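Long-range contacts in putative glycerophosphodiester phosphodiesterase (Galdieria sulphuraria, PDB 2O55), which belongs to the glycerophosphoryl diester phosphodiesterase family and folds as a TIM barrel, though its precise function remains unassigned: residues 16-21 / 243-248; 145-150 / 167-172; 191-196 / 213-218. All blocks are in the same frame, centred on the assembly; numbering follows the deposited sequence.

Contact 1 (16-21 / 243-248); sequences GKEGLA and SNYPFG
Glu18 reaches across to the start of helix 246-253, where its OE2 accepts from the backbone of the first turn. Gly248 N lies 3.2 Å from Glu18 OE2 and meets it nearly along the C-O axis, while Phe247 N, 3.0 Å from Glu18 OE2, adds a bent and weak bond. Tyr245 holds the N-cap position just before this turn, and the partial positive charge expected at a helix start would probably stabilise the ionised carboxylate. One bond joins the two backbones directly: Lys17 N donates to Asn244 O (2.7 Å) in the carbonyl plane, on a lone pair. Within 243-248, Ser243 OG takes the N-H of Tyr245, an ST turn that shapes the chain between strand and helix.

In TIM-barrel terms, the loop leaving the first strand, 8-12, is tied here to the chain leaving the last, 240-243, on the rim where the barrel closes.

The rest is packing around two rings. A bend at chi2 (-85°) sets Glu18 CD against the Tyr245 ring, and OE1 comes to the ring edge, 3.5 Å from Tyr245 CD2, with the carboxylate turned 83° from the ring plane. Lys17 crosses the same ring obliquely near its hydroxyl end, CB lying 3.6 Å from Tyr245 CZ, and runs side by side with Asn244. Leu20 comes to the edge of the Phe247 ring in its plane, CD1 lying 3.4 Å from Phe247 CE1.

The polar ends are taken up by neighbours. Asp224 OD1 receives both the salt bridge from Lys17 NZ and a hydrogen bond with Tyr245 OH. Asn244 bonds to Phe223 O, Pro220 O and His12 ND1, and Arg35 makes a cation-pi contact with Phe247.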
ATOM      1  N   GLY A  16      -1.748 -10.720  -2.971  1.00 18.39           N
ATOM      2  CA  GLY A  16      -1.899 -10.986  -1.547  1.00 19.25           C
ATOM      3  C   GLY A  16      -1.548 -12.412  -1.195  1.00 19.48           C
ATOM      4  O   GLY A  16      -0.562 -12.952  -1.704  1.00 19.68           O
ATOM      5  N   LYS A  17      -2.374 -13.018  -0.337  1.00 19.69           N
ATOM      6  CA  LYS A  17      -2.133 -14.375   0.179  1.00 19.59           C
ATOM      7  C   LYS A  17      -2.697 -15.483  -0.720  1.00 20.05           C
ATOM      8  O   LYS A  17      -2.756 -16.641  -0.305  1.00 19.84           O
ATOM      9  CB  LYS A  17      -2.644 -14.522   1.627  1.00 19.33           C
ATOM     10  CG  LYS A  17      -1.661 -14.013   2.668  1.00 19.02           C
ATOM     11  CD  LYS A  17      -2.250 -13.947   4.056  1.00 18.51           C
ATOM     12  CE  LYS A  17      -1.855 -15.131   4.879  1.00 17.24           C
ATOM     13  NZ  LYS A  17      -2.269 -14.899   6.288  1.00 17.77           N
ATOM     14  N   GLU A  18      -3.113 -15.141  -1.940  1.00 20.46           N
ATOM     15  CA  GLU A  18      -3.545 -16.176  -2.881  1.00 21.19           C
ATOM     16  C   GLU A  18      -2.319 -17.044  -3.227  1.00 21.94           C
ATOM     17  O   GLU A  18      -1.161 -16.630  -3.017  1.00 22.24           O
ATOM     18  CB  GLU A  18      -4.196 -15.583  -4.142  1.00 20.74           C
ATOM     19  CG  GLU A  18      -5.329 -14.570  -3.900  1.00 20.00           C
ATOM     20  CD  GLU A  18      -6.730 -15.168  -3.681  1.00 19.31           C
ATOM     21  OE1 GLU A  18      -6.891 -16.377  -3.394  1.00 18.46           O
ATOM     22  OE2 GLU A  18      -7.697 -14.390  -3.788  1.00 19.12           O
ATOM     23  N   GLY A  19      -2.560 -18.250  -3.726  1.00 22.33           N
ATOM     24  CA  GLY A  19      -1.441 -19.123  -4.092  1.00 23.16           C
ATOM     25  C   GLY A  19      -0.448 -18.572  -5.124  1.00 23.31           C
ATOM     26  O   GLY A  19       0.760 -18.700  -4.959  1.00 23.55           O
ATOM     27  N   LEU A  20      -0.959 -17.901  -6.151  1.00 23.29           N
ATOM     28  CA  LEU A  20      -0.313 -17.837  -7.466  1.00 23.16           C
ATOM     29  C   LEU A  20       1.070 -17.179  -7.607  1.00 23.12           C
ATOM     30  O   LEU A  20       1.737 -17.361  -8.641  1.00 23.01           O
ATOM     31  CB  LEU A  20      -1.296 -17.226  -8.468  1.00 23.27           C
ATOM     32  CG  LEU A  20      -2.670 -17.910  -8.540  1.00 23.67           C
ATOM     33  CD1 LEU A  20      -3.787 -16.871  -8.415  1.00 22.74           C
ATOM     34  CD2 LEU A  20      -2.825 -18.815  -9.798  1.00 23.59           C
ATOM     35  N   ALA A  21       1.505 -16.426  -6.595  1.00 22.92           N
ATOM     36  CA  ALA A  21       2.784 -15.715  -6.665  1.00 22.97           C
ATOM     37  C   ALA A  21       3.213 -15.135  -5.327  1.00 23.32           C
ATOM     38  O   ALA A  21       2.366 -14.858  -4.472  1.00 23.07           O
ATOM     39  CB  ALA A  21       2.727 -14.605  -7.714  1.00 22.82           C
ATOM     40  N   SER A 243      -7.371  -6.253   0.610  1.00 14.03           N
ATOM     41  CA  SER A 243      -7.635  -7.670   0.877  1.00 14.14           C
ATOM     42  C   SER A 243      -6.425  -8.565   0.683  1.00 14.01           C
ATOM     43  O   SER A 243      -5.606  -8.332  -0.197  1.00 14.04           O
ATOM     44  CB  SER A 243      -8.734  -8.155  -0.065  1.00 14.34           C
ATOM     45  OG  SER A 243      -9.050  -9.522   0.162  1.00 15.64           O
ATOM     46  N   ASN A 244      -6.330  -9.609   1.495  1.00 14.03           N
ATOM     47  CA  ASN A 244      -5.294 -10.617   1.323  1.00 14.05           C
ATOM     48  C   ASN A 244      -5.759 -11.680   0.348  1.00 14.21           C
ATOM     49  O   ASN A 244      -4.983 -12.546  -0.061  1.00 14.61           O
ATOM     50  CB  ASN A 244      -4.935 -11.252   2.657  1.00 14.05           C
ATOM     51  CG  ASN A 244      -4.456 -10.232   3.684  1.00 15.84           C
ATOM     52  OD1 ASN A 244      -3.806  -9.234   3.356  1.00 16.75           O
ATOM     53  ND2 ASN A 244      -4.764 -10.492   4.946  1.00 18.67           N
ATOM     54  N   TYR A 245      -7.032 -11.614  -0.031  1.00 13.87           N
ATOM     55  CA  TYR A 245      -7.577 -12.507  -1.036  1.00 13.55           C
ATOM     56  C   TYR A 245      -8.409 -11.751  -2.066  1.00 13.50           C
ATOM     57  O   TYR A 245      -9.626 -11.908  -2.107  1.00 13.67           O
ATOM     58  CB  TYR A 245      -8.396 -13.596  -0.358  1.00 13.48           C
ATOM     59  CG  TYR A 245      -7.529 -14.419   0.544  1.00 13.69           C
ATOM     60  CD1 TYR A 245      -7.293 -14.013   1.864  1.00 12.30           C
ATOM     61  CD2 TYR A 245      -6.900 -15.588   0.064  1.00 12.59           C
ATOM     62  CE1 TYR A 245      -6.476 -14.755   2.687  1.00 13.34           C
ATOM     63  CE2 TYR A 245      -6.085 -16.340   0.877  1.00 12.14           C
ATOM     64  CZ  TYR A 245      -5.871 -15.918   2.192  1.00 13.71           C
ATOM     65  OH  TYR A 245      -5.040 -16.642   3.017  1.00 14.40           O
ATOM     66  N   PRO A 246      -7.752 -10.937  -2.913  1.00 13.35           N
ATOM     67  CA  PRO A 246      -8.485 -10.128  -3.907  1.00 13.61           C
ATOM     68  C   PRO A 246      -9.387 -10.947  -4.870  1.00 14.18           C
ATOM     69  O   PRO A 246     -10.513 -10.515  -5.199  1.00 14.52           O
ATOM     70  CB  PRO A 246      -7.364  -9.409  -4.676  1.00 12.97           C
ATOM     71  CG  PRO A 246      -6.104 -10.134  -4.342  1.00 12.72           C
ATOM     72  CD  PRO A 246      -6.293 -10.733  -3.000  1.00 13.12           C
ATOM     73  N   PHE A 247      -8.900 -12.111  -5.307  1.00 14.18           N
ATOM     74  CA  PHE A 247      -9.647 -12.956  -6.232  1.00 14.19           C
ATOM     75  C   PHE A 247     -10.914 -13.503  -5.557  1.00 14.52           C
ATOM     76  O   PHE A 247     -11.985 -13.556  -6.182  1.00 14.50           O
ATOM     77  CB  PHE A 247      -8.749 -14.051  -6.830  1.00 13.85           C
ATOM     78  CG  PHE A 247      -7.514 -13.508  -7.535  1.00 14.61           C
ATOM     79  CD1 PHE A 247      -6.405 -14.315  -7.756  1.00 14.03           C
ATOM     80  CD2 PHE A 247      -7.455 -12.162  -7.966  1.00 15.79           C
ATOM     81  CE1 PHE A 247      -5.272 -13.805  -8.402  1.00 14.21           C
ATOM     82  CE2 PHE A 247      -6.317 -11.641  -8.609  1.00 14.30           C
ATOM     83  CZ  PHE A 247      -5.229 -12.463  -8.817  1.00 14.03           C
ATOM     84  N   GLY A 248     -10.795 -13.865  -4.277  1.00 14.81           N
ATOM     85  CA  GLY A 248     -11.949 -14.235  -3.460  1.00 15.15           C
ATOM     86  C   GLY A 248     -12.894 -13.063  -3.262  1.00 15.77           C
ATOM     87  O   GLY A 248     -14.124 -13.212  -3.347  1.00 16.27           O
TER

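Contact 2 (145-150 / 167-172). With SO4 (sulfate ion), chain C.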
ATOM      1  N   ASP A 145      -1.180   6.953  -4.807  1.00 15.22           N
ATOM      2  CA  ASP A 145      -1.591   7.449  -3.512  1.00 15.15           C
ATOM      3  C   ASP A 145      -0.605   6.943  -2.461  1.00 15.20           C
ATOM      4  O   ASP A 145      -0.393   5.733  -2.334  1.00 15.41           O
ATOM      5  CB  ASP A 145      -2.978   6.911  -3.212  1.00 15.31           C
ATOM      6  CG  ASP A 145      -3.686   7.697  -2.146  1.00 16.42           C
ATOM      7  OD1 ASP A 145      -4.832   8.140  -2.417  1.00 17.75           O
ATOM      8  OD2 ASP A 145      -3.103   7.888  -1.049  1.00 17.19           O
ATOM      9  N   TYR A 146       0.008   7.861  -1.714  1.00 14.94           N
ATOM     10  CA  TYR A 146       1.047   7.497  -0.736  1.00 14.48           C
ATOM     11  C   TYR A 146       0.436   7.408   0.645  1.00 14.86           C
ATOM     12  O   TYR A 146      -0.382   8.264   1.036  1.00 15.55           O
ATOM     13  CB  TYR A 146       2.182   8.517  -0.688  1.00 14.06           C
ATOM     14  CG  TYR A 146       2.646   9.030  -2.026  1.00 14.03           C
ATOM     15  CD1 TYR A 146       2.034  10.134  -2.598  1.00 14.45           C
ATOM     16  CD2 TYR A 146       3.718   8.426  -2.715  1.00 13.75           C
ATOM     17  CE1 TYR A 146       2.447  10.625  -3.827  1.00 16.25           C
ATOM     18  CE2 TYR A 146       4.156   8.912  -3.959  1.00 13.87           C
ATOM     19  CZ  TYR A 146       3.508  10.024  -4.503  1.00 15.18           C
ATOM     20  OH  TYR A 146       3.862  10.561  -5.718  1.00 15.00           O
ATOM     21  N   CYS A 147       0.828   6.383   1.400  1.00 14.47           N
ATOM     22  CA  CYS A 147       0.312   6.229   2.750  1.00 14.13           C
ATOM     23  C   CYS A 147       1.370   5.759   3.744  1.00 13.91           C
ATOM     24  O   CYS A 147       2.449   5.289   3.345  1.00 14.37           O
ATOM     25  CB  CYS A 147      -0.868   5.282   2.749  1.00 14.10           C
ATOM     26  SG  CYS A 147      -0.335   3.713   2.232  1.00 14.12           S
ATOM     27  N   SER A 148       1.048   5.904   5.035  1.00 13.11           N
ATOM     28  CA  SER A 148       1.959   5.574   6.114  1.00 12.46           C
ATOM     29  C   SER A 148       1.228   5.539   7.441  1.00 12.02           C
ATOM     30  O   SER A 148       0.175   6.174   7.601  1.00 12.01           O
ATOM     31  CB  SER A 148       3.075   6.606   6.172  1.00 12.37           C
ATOM     32  OG  SER A 148       3.984   6.304   7.209  1.00 13.45           O
ATOM     33  N   PHE A 149       1.781   4.777   8.383  1.00 11.56           N
ATOM     34  CA  PHE A 149       1.389   4.870   9.782  1.00 11.11           C
ATOM     35  C   PHE A 149       1.976   6.096  10.415  1.00 11.35           C
ATOM     36  O   PHE A 149       1.382   6.666  11.325  1.00 12.13           O
ATOM     37  CB  PHE A 149       1.818   3.641  10.552  1.00 10.45           C
ATOM     38  CG  PHE A 149       1.007   2.465  10.231  1.00 10.50           C
ATOM     39  CD1 PHE A 149       1.552   1.402   9.535  1.00  9.89           C
ATOM     40  CD2 PHE A 149      -0.348   2.440  10.547  1.00 10.80           C
ATOM     41  CE1 PHE A 149       0.774   0.299   9.210  1.00  7.78           C
ATOM     42  CE2 PHE A 149      -1.128   1.342  10.214  1.00  9.56           C
ATOM     43  CZ  PHE A 149      -0.558   0.269   9.552  1.00  8.28           C
ATOM     44  N   HIS A 150       3.131   6.514   9.911  1.00 11.35           N
ATOM     45  CA  HIS A 150       3.830   7.688  10.401  1.00 11.53           C
ATOM     46  C   HIS A 150       3.554   8.907   9.522  1.00 11.47           C
ATOM     47  O   HIS A 150       4.120   9.046   8.451  1.00 11.54           O
ATOM     48  CB  HIS A 150       5.305   7.359  10.455  1.00 11.47           C
ATOM     49  CG  HIS A 150       5.571   5.990  10.984  1.00 11.80           C
ATOM     50  ND1 HIS A 150       5.539   5.697  12.331  1.00 13.03           N
ATOM     51  CD2 HIS A 150       5.847   4.827  10.347  1.00 11.68           C
ATOM     52  CE1 HIS A 150       5.803   4.412  12.502  1.00 12.91           C
ATOM     53  NE2 HIS A 150       5.986   3.861  11.313  1.00 12.27           N
ATOM     54  N   THR A 167      -2.991   9.040   1.883  1.00  8.80           N
ATOM     55  CA  THR A 167      -3.947   8.400   2.766  1.00  8.69           C
ATOM     56  C   THR A 167      -3.267   8.214   4.106  1.00  9.23           C
ATOM     57  O   THR A 167      -2.171   7.656   4.180  1.00  9.21           O
ATOM     58  CB  THR A 167      -4.371   7.037   2.209  1.00  8.35           C
ATOM     59  OG1 THR A 167      -4.934   7.222   0.913  1.00  8.28           O
ATOM     60  CG2 THR A 167      -5.400   6.335   3.113  1.00  7.17           C
ATOM     61  N   TYR A 168      -3.910   8.690   5.164  1.00  9.38           N
ATOM     62  CA  TYR A 168      -3.395   8.485   6.501  1.00  9.68           C
ATOM     63  C   TYR A 168      -3.798   7.080   6.932  1.00 10.09           C
ATOM     64  O   TYR A 168      -4.977   6.693   6.777  1.00 10.28           O
ATOM     65  CB  TYR A 168      -3.998   9.520   7.440  1.00 10.05           C
ATOM     66  CG  TYR A 168      -3.204  10.804   7.626  1.00 10.31           C
ATOM     67  CD1 TYR A 168      -2.320  11.265   6.648  1.00  8.91           C
ATOM     68  CD2 TYR A 168      -3.382  11.585   8.781  1.00 11.12           C
ATOM     69  CE1 TYR A 168      -1.602  12.457   6.825  1.00 10.14           C
ATOM     70  CE2 TYR A 168      -2.675  12.789   8.965  1.00 12.74           C
ATOM     71  CZ  TYR A 168      -1.769  13.215   7.979  1.00 11.05           C
ATOM     72  OH  TYR A 168      -1.040  14.379   8.172  1.00  9.22           O
ATOM     73  N   LEU A 169      -2.822   6.319   7.444  1.00  9.93           N
ATOM     74  CA  LEU A 169      -3.048   4.969   7.960  1.00  9.27           C
ATOM     75  C   LEU A 169      -3.181   4.974   9.481  1.00  9.15           C
ATOM     76  O   LEU A 169      -2.294   5.478  10.168  1.00  9.72           O
ATOM     77  CB  LEU A 169      -1.879   4.068   7.587  1.00  9.05           C
ATOM     78  CG  LEU A 169      -1.898   3.238   6.308  1.00  8.98           C
ATOM     79  CD1 LEU A 169      -0.488   2.822   5.971  1.00  8.87           C
ATOM     80  CD2 LEU A 169      -2.749   2.010   6.478  1.00  8.17           C
ATOM     81  N   PHE A 170      -4.247   4.382  10.013  1.00  8.81           N
ATOM     82  CA  PHE A 170      -4.418   4.323  11.462  1.00  9.13           C
ATOM     83  C   PHE A 170      -4.181   2.966  12.103  1.00 10.09           C
ATOM     84  O   PHE A 170      -3.871   1.983  11.422  1.00 10.46           O
ATOM     85  CB  PHE A 170      -5.795   4.845  11.852  1.00  8.52           C
ATOM     86  CG  PHE A 170      -5.942   6.290  11.610  1.00  8.46           C
ATOM     87  CD1 PHE A 170      -6.574   6.752  10.462  1.00  8.29           C
ATOM     88  CD2 PHE A 170      -5.366   7.212  12.488  1.00  6.05           C
ATOM     89  CE1 PHE A 170      -6.662   8.133  10.216  1.00  8.12           C
ATOM     90  CE2 PHE A 170      -5.457   8.566  12.258  1.00  4.97           C
ATOM     91  CZ  PHE A 170      -6.100   9.039  11.122  1.00  6.24           C
ATOM     92  N   ASN A 171      -4.361   2.931  13.428  1.00 10.94           N
ATOM     93  CA  ASN A 171      -4.255   1.725  14.241  1.00 11.21           C
ATOM     94  C   ASN A 171      -2.855   1.116  14.159  1.00 12.19           C
ATOM     95  O   ASN A 171      -2.697  -0.113  14.025  1.00 12.11           O
ATOM     96  CB  ASN A 171      -5.308   0.697  13.841  1.00 10.81           C
ATOM     97  CG  ASN A 171      -6.672   1.309  13.612  1.00 11.02           C
ATOM     98  OD1 ASN A 171      -7.219   1.186  12.516  1.00 12.58           O
ATOM     99  ND2 ASN A 171      -7.245   1.953  14.644  1.00  9.55           N
ATOM    100  N   TYR A 172      -1.849   1.988  14.244  1.00 12.93           N
ATOM    101  CA  TYR A 172      -0.463   1.572  14.164  1.00 13.64           C
ATOM    102  C   TYR A 172      -0.163   0.352  15.020  1.00 14.04           C
ATOM    103  O   TYR A 172       0.029  -0.723  14.450  1.00 15.93           O
ATOM    104  CB  TYR A 172       0.508   2.719  14.435  1.00 14.36           C
ATOM    105  CG  TYR A 172       1.976   2.336  14.482  1.00 14.08           C
ATOM    106  CD1 TYR A 172       2.546   1.538  13.491  1.00 15.52           C
ATOM    107  CD2 TYR A 172       2.804   2.801  15.506  1.00 13.94           C
ATOM    108  CE1 TYR A 172       3.900   1.186  13.532  1.00 14.42           C
ATOM    109  CE2 TYR A 172       4.157   2.470  15.552  1.00 13.94           C
ATOM    110  CZ  TYR A 172       4.697   1.667  14.558  1.00 14.49           C
ATOM    111  OH  TYR A 172       6.033   1.329  14.589  1.00 14.61           O
TER
HETATM  112  S   SO4 C   2       6.243   1.082   9.333  0.75 31.06           S
HETATM  113  O1  SO4 C   2       6.112   1.256  10.775  0.75 29.78           O
HETATM  114  O2  SO4 C   2       6.629  -0.300   9.057  0.75 29.26           O
HETATM  115  O3  SO4 C   2       4.969   1.391   8.674  0.75 31.49           O
HETATM  116  O4  SO4 C   2       7.274   1.982   8.832  0.75 28.32           O
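Thr167 bonds to the strand 145-148 through both its backbone and its side chain. Thr167 N donates to Tyr146 O (2.9 Å), and its OG1 donates to Asp145 OD2 (2.8 Å) from above the carboxylate plane, the two side chains crossing at about a right angle. Further on, Leu169 N donates to Ser148 O (3.0 Å). These bonds hold together the two parallel strands of a beta-alpha-beta unit whose crossover is helix 151-160.

Apolar contacts follow toward the strand ends. Leu169 lies over one face of the Phe149 ring, its CB 4.1 Å from the ring centroid in a CH-pi contact, while Leu169 CD1 also meets Cys147 SG.

The aromatic cluster comes last. His150 turns the edge of its ring onto the face of Tyr172 (planes at 70°), with CE1 3.6 Å from Tyr172 CZ. Phe149 CB touches Tyr172 CD1, their rings oblique, and lies over the centre of one imidazole face. Ser148 OG accepts from His150 N in an ST turn.

So placed, His150 directs NE2 at a sulfate oxygen, O1, 2.7 Å away. Lys116 NZ and Gly117 N also bind this sulfate, consistent with a site that can accept an anion, although the ion itself probably came from the crystallisation liquor.

Contact 3 (191-196 / 213-218); sequences NGVSML and LSVTVW. With SO4 (sulfate ion), chain B.
Leu213 lies against the carbonyl of Asn191, where the pairing of strands 192-196 and 214-218 begins; its CD1 is also at the limit of contact with Val193 CG1. Ser214 then bonds in both directions: its N donates to Asn191 O (3.2 Å), and its O takes Val193 N (2.8 Å) almost straight, at 172°. Val215 turns to the same face of the sheet as Val193, and their CG2 methyls meet at 3.7 Å; chi1 of Val215 (172°) puts CG1 anti to the backbone N, on the side of the selenomethionine Met195. Thr216 repeats the two-way pattern, its N bonding to Val193 O (3.0 Å) and its O to Met195 N (2.9 Å). On the other face its CB packs beside Ser194 CB. Val217 brings its CA-H toward Met195 O, and that carbonyl also accepts from Trp218 N (2.8 Å).

Trp218 ends the segment. The indole runs side by side with Leu196, whose CD1 lies 3.6 Å from Trp218 CD1. Trp218 NE1 donates to O1 of a sulfate (2.9 Å), an oxygen that sits at the ring edge near its plane; Arg13 and His56 bind the same ion.

The unit is a parallel beta-alpha-beta crossover through helix 202-210. Val193, on the face of Val215 and Met195, packs on helix 181-187, as does Leu213 just before the strand; on the inner face Ser194 meets Thr167 and Leu169 of strand 165-169, Thr216 touches Leu240 of strand 240-243, and His12 makes an edge-to-face contact with Trp218.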
ATOM      1  N   ASN A 191      -6.444  12.830   1.521  1.00 16.16           N
ATOM      2  CA  ASN A 191      -7.755  12.674   0.906  1.00 16.84           C
ATOM      3  C   ASN A 191      -8.470  11.416   1.396  1.00 16.62           C
ATOM      4  O   ASN A 191      -9.677  11.244   1.198  1.00 17.48           O
ATOM      5  CB  ASN A 191      -7.659  12.725  -0.620  1.00 17.63           C
ATOM      6  CG  ASN A 191      -7.204  11.407  -1.222  1.00 20.84           C
ATOM      7  OD1 ASN A 191      -6.131  10.881  -0.889  1.00 24.12           O
ATOM      8  ND2 ASN A 191      -8.028  10.856  -2.114  1.00 23.69           N
ATOM      9  N   GLY A 192      -7.738  10.533   2.058  1.00 16.20           N
ATOM     10  CA  GLY A 192      -8.349   9.315   2.571  1.00 14.96           C
ATOM     11  C   GLY A 192      -7.788   8.886   3.909  1.00 14.03           C
ATOM     12  O   GLY A 192      -6.732   9.356   4.326  1.00 13.92           O
ATOM     13  N   VAL A 193      -8.516   7.986   4.564  1.00 13.85           N
ATOM     14  CA  VAL A 193      -8.073   7.278   5.776  1.00 13.94           C
ATOM     15  C   VAL A 193      -8.134   5.776   5.543  1.00 14.11           C
ATOM     16  O   VAL A 193      -8.925   5.284   4.709  1.00 13.58           O
ATOM     17  CB  VAL A 193      -8.938   7.583   7.046  1.00 13.76           C
ATOM     18  CG1 VAL A 193      -8.778   9.013   7.502  1.00 13.48           C
ATOM     19  CG2 VAL A 193     -10.404   7.258   6.805  1.00 13.31           C
ATOM     20  N   SER A 194      -7.306   5.057   6.302  1.00 14.28           N
ATOM     21  CA  SER A 194      -7.249   3.609   6.187  1.00 14.76           C
ATOM     22  C   SER A 194      -7.125   2.934   7.557  1.00 14.85           C
ATOM     23  O   SER A 194      -6.244   3.278   8.360  1.00 15.40           O
ATOM     24  CB  SER A 194      -6.125   3.206   5.245  1.00 14.59           C
ATOM     25  OG  SER A 194      -5.924   1.810   5.288  1.00 16.28           O
HETATM   26  N   MSE A 195      -8.005   1.976   7.827  1.00 14.53           N
HETATM   27  CA  MSE A 195      -8.093   1.433   9.175  1.00 14.93           C
HETATM   28  C   MSE A 195      -8.047  -0.056   9.169  1.00 14.29           C
HETATM   29  O   MSE A 195      -8.524  -0.684   8.235  1.00 14.67           O
HETATM   30  CB  MSE A 195      -9.400   1.841   9.832  1.00 15.59           C
HETATM   31  CG  MSE A 195     -10.175   2.911   9.037  1.00 18.15           C
HETATM   32 SE   MSE A 195      -9.725   4.711   9.600  1.00 18.08          SE
HETATM   33  CE  MSE A 195      -9.966   4.347  11.513  1.00 17.88           C
ATOM     34  N   LEU A 196      -7.510  -0.623  10.242  1.00 13.82           N
ATOM     35  CA  LEU A 196      -7.533  -2.060  10.414  1.00 13.29           C
ATOM     36  C   LEU A 196      -8.965  -2.544  10.650  1.00 13.10           C
ATOM     37  O   LEU A 196      -9.791  -1.858  11.268  1.00 13.08           O
ATOM     38  CB  LEU A 196      -6.535  -2.527  11.491  1.00 13.18           C
ATOM     39  CG  LEU A 196      -5.064  -2.672  11.040  1.00 12.24           C
ATOM     40  CD1 LEU A 196      -4.448  -1.419  10.375  1.00 10.11           C
ATOM     41  CD2 LEU A 196      -4.220  -3.108  12.213  1.00 12.95           C
ATOM     42  N   LEU A 213     -13.962  12.397   2.988  1.00 10.34           N
ATOM     43  CA  LEU A 213     -12.744  11.575   2.901  1.00 10.85           C
ATOM     44  C   LEU A 213     -13.082  10.124   2.543  1.00 11.34           C
ATOM     45  O   LEU A 213     -14.137   9.616   2.947  1.00 11.32           O
ATOM     46  CB  LEU A 213     -12.001  11.560   4.233  1.00 10.67           C
ATOM     47  CG  LEU A 213     -11.518  12.863   4.872  1.00 11.08           C
ATOM     48  CD1 LEU A 213     -11.047  12.554   6.262  1.00 11.00           C
ATOM     49  CD2 LEU A 213     -10.404  13.568   4.086  1.00 11.80           C
ATOM     50  N   SER A 214     -12.190   9.439   1.819  1.00 11.32           N
ATOM     51  CA  SER A 214     -12.451   8.038   1.500  1.00 11.49           C
ATOM     52  C   SER A 214     -11.960   7.084   2.608  1.00 11.34           C
ATOM     53  O   SER A 214     -10.997   7.374   3.308  1.00 10.85           O
ATOM     54  CB  SER A 214     -11.848   7.661   0.147  1.00 11.59           C
ATOM     55  OG  SER A 214     -10.705   6.841   0.300  1.00 12.98           O
ATOM     56  N   VAL A 215     -12.639   5.947   2.763  1.00 11.59           N
ATOM     57  CA  VAL A 215     -12.254   4.958   3.768  1.00 11.52           C
ATOM     58  C   VAL A 215     -11.854   3.632   3.158  1.00 12.05           C
ATOM     59  O   VAL A 215     -12.543   3.111   2.265  1.00 12.37           O
ATOM     60  CB  VAL A 215     -13.350   4.700   4.777  1.00 11.30           C
ATOM     61  CG1 VAL A 215     -12.961   3.520   5.690  1.00  9.63           C
ATOM     62  CG2 VAL A 215     -13.616   5.959   5.570  1.00 10.85           C
ATOM     63  N   THR A 216     -10.740   3.099   3.660  1.00 11.96           N
ATOM     64  CA  THR A 216     -10.167   1.878   3.152  1.00 11.81           C
ATOM     65  C   THR A 216     -10.007   0.924   4.331  1.00 12.60           C
ATOM     66  O   THR A 216      -9.389   1.276   5.346  1.00 13.19           O
ATOM     67  CB  THR A 216      -8.820   2.187   2.505  1.00 11.70           C
ATOM     68  OG1 THR A 216      -9.013   3.153   1.456  1.00 10.48           O
ATOM     69  CG2 THR A 216      -8.133   0.920   1.988  1.00 10.29           C
ATOM     70  N   VAL A 217     -10.597  -0.266   4.220  1.00 12.77           N
ATOM     71  CA  VAL A 217     -10.323  -1.319   5.195  1.00 12.99           C
ATOM     72  C   VAL A 217      -8.992  -1.986   4.878  1.00 12.91           C
ATOM     73  O   VAL A 217      -8.687  -2.339   3.716  1.00 13.19           O
ATOM     74  CB  VAL A 217     -11.400  -2.396   5.200  1.00 13.30           C
ATOM     75  CG1 VAL A 217     -11.081  -3.428   6.260  1.00 12.56           C
ATOM     76  CG2 VAL A 217     -12.750  -1.773   5.466  1.00 14.04           C
ATOM     77  N   TRP A 218      -8.209  -2.167   5.928  1.00 12.54           N
ATOM     78  CA  TRP A 218      -6.892  -2.751   5.818  1.00 12.53           C
ATOM     79  C   TRP A 218      -6.911  -4.122   6.498  1.00 12.23           C
ATOM     80  O   TRP A 218      -7.289  -4.234   7.673  1.00 11.93           O
ATOM     81  CB  TRP A 218      -5.874  -1.803   6.466  1.00 12.62           C
ATOM     82  CG  TRP A 218      -4.462  -2.277   6.427  1.00 13.40           C
ATOM     83  CD1 TRP A 218      -3.870  -3.191   7.264  1.00 13.88           C
ATOM     84  CD2 TRP A 218      -3.442  -1.849   5.517  1.00 14.10           C
ATOM     85  NE1 TRP A 218      -2.547  -3.352   6.930  1.00 13.85           N
ATOM     86  CE2 TRP A 218      -2.257  -2.540   5.863  1.00 13.77           C
ATOM     87  CE3 TRP A 218      -3.407  -0.936   4.445  1.00 14.68           C
ATOM     88  CZ2 TRP A 218      -1.058  -2.359   5.170  1.00 13.78           C
ATOM     89  CZ3 TRP A 218      -2.199  -0.751   3.758  1.00 13.68           C
ATOM     90  CH2 TRP A 218      -1.052  -1.460   4.124  1.00 13.86           C
TER
HETATM   91  S   SO4 B   1       0.678  -5.382   7.355  0.75 32.29           S
HETATM   92  O1  SO4 B   1      -0.527  -5.071   8.102  0.75 30.10           O
HETATM   93  O2  SO4 B   1       1.342  -6.450   8.072  0.75 31.89           O
HETATM   94  O3  SO4 B   1       0.312  -5.917   6.061  0.75 32.67           O
HETATM   95  O4  SO4 B   1       1.543  -4.216   7.148  0.75 29.78           O

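Overall arrangement
All three contacts belong to one TIM barrel. Contacts 2 and 3 follow each other along the chain, and both fall within the long span bracketed by the segments of contact 1. Their centres are 9 Å apart and they touch, because strands 165-169 and 192-196 are neighbours: Phe170 N probably bonds to Ser194 O, and Tyr168 O to Ser194 N. That pairing lies between the two that contacts 2 and 3 cover, so four successive strands, 144-148 to 214-218, are joined. Contact 1 lies about 22 Å (centre to centre) from contact 2, on the opposite side of the chain's centre, and about 20 Å from contact 3. It joins chain leaving the first and last barrel strands, whose pairing completes the ring.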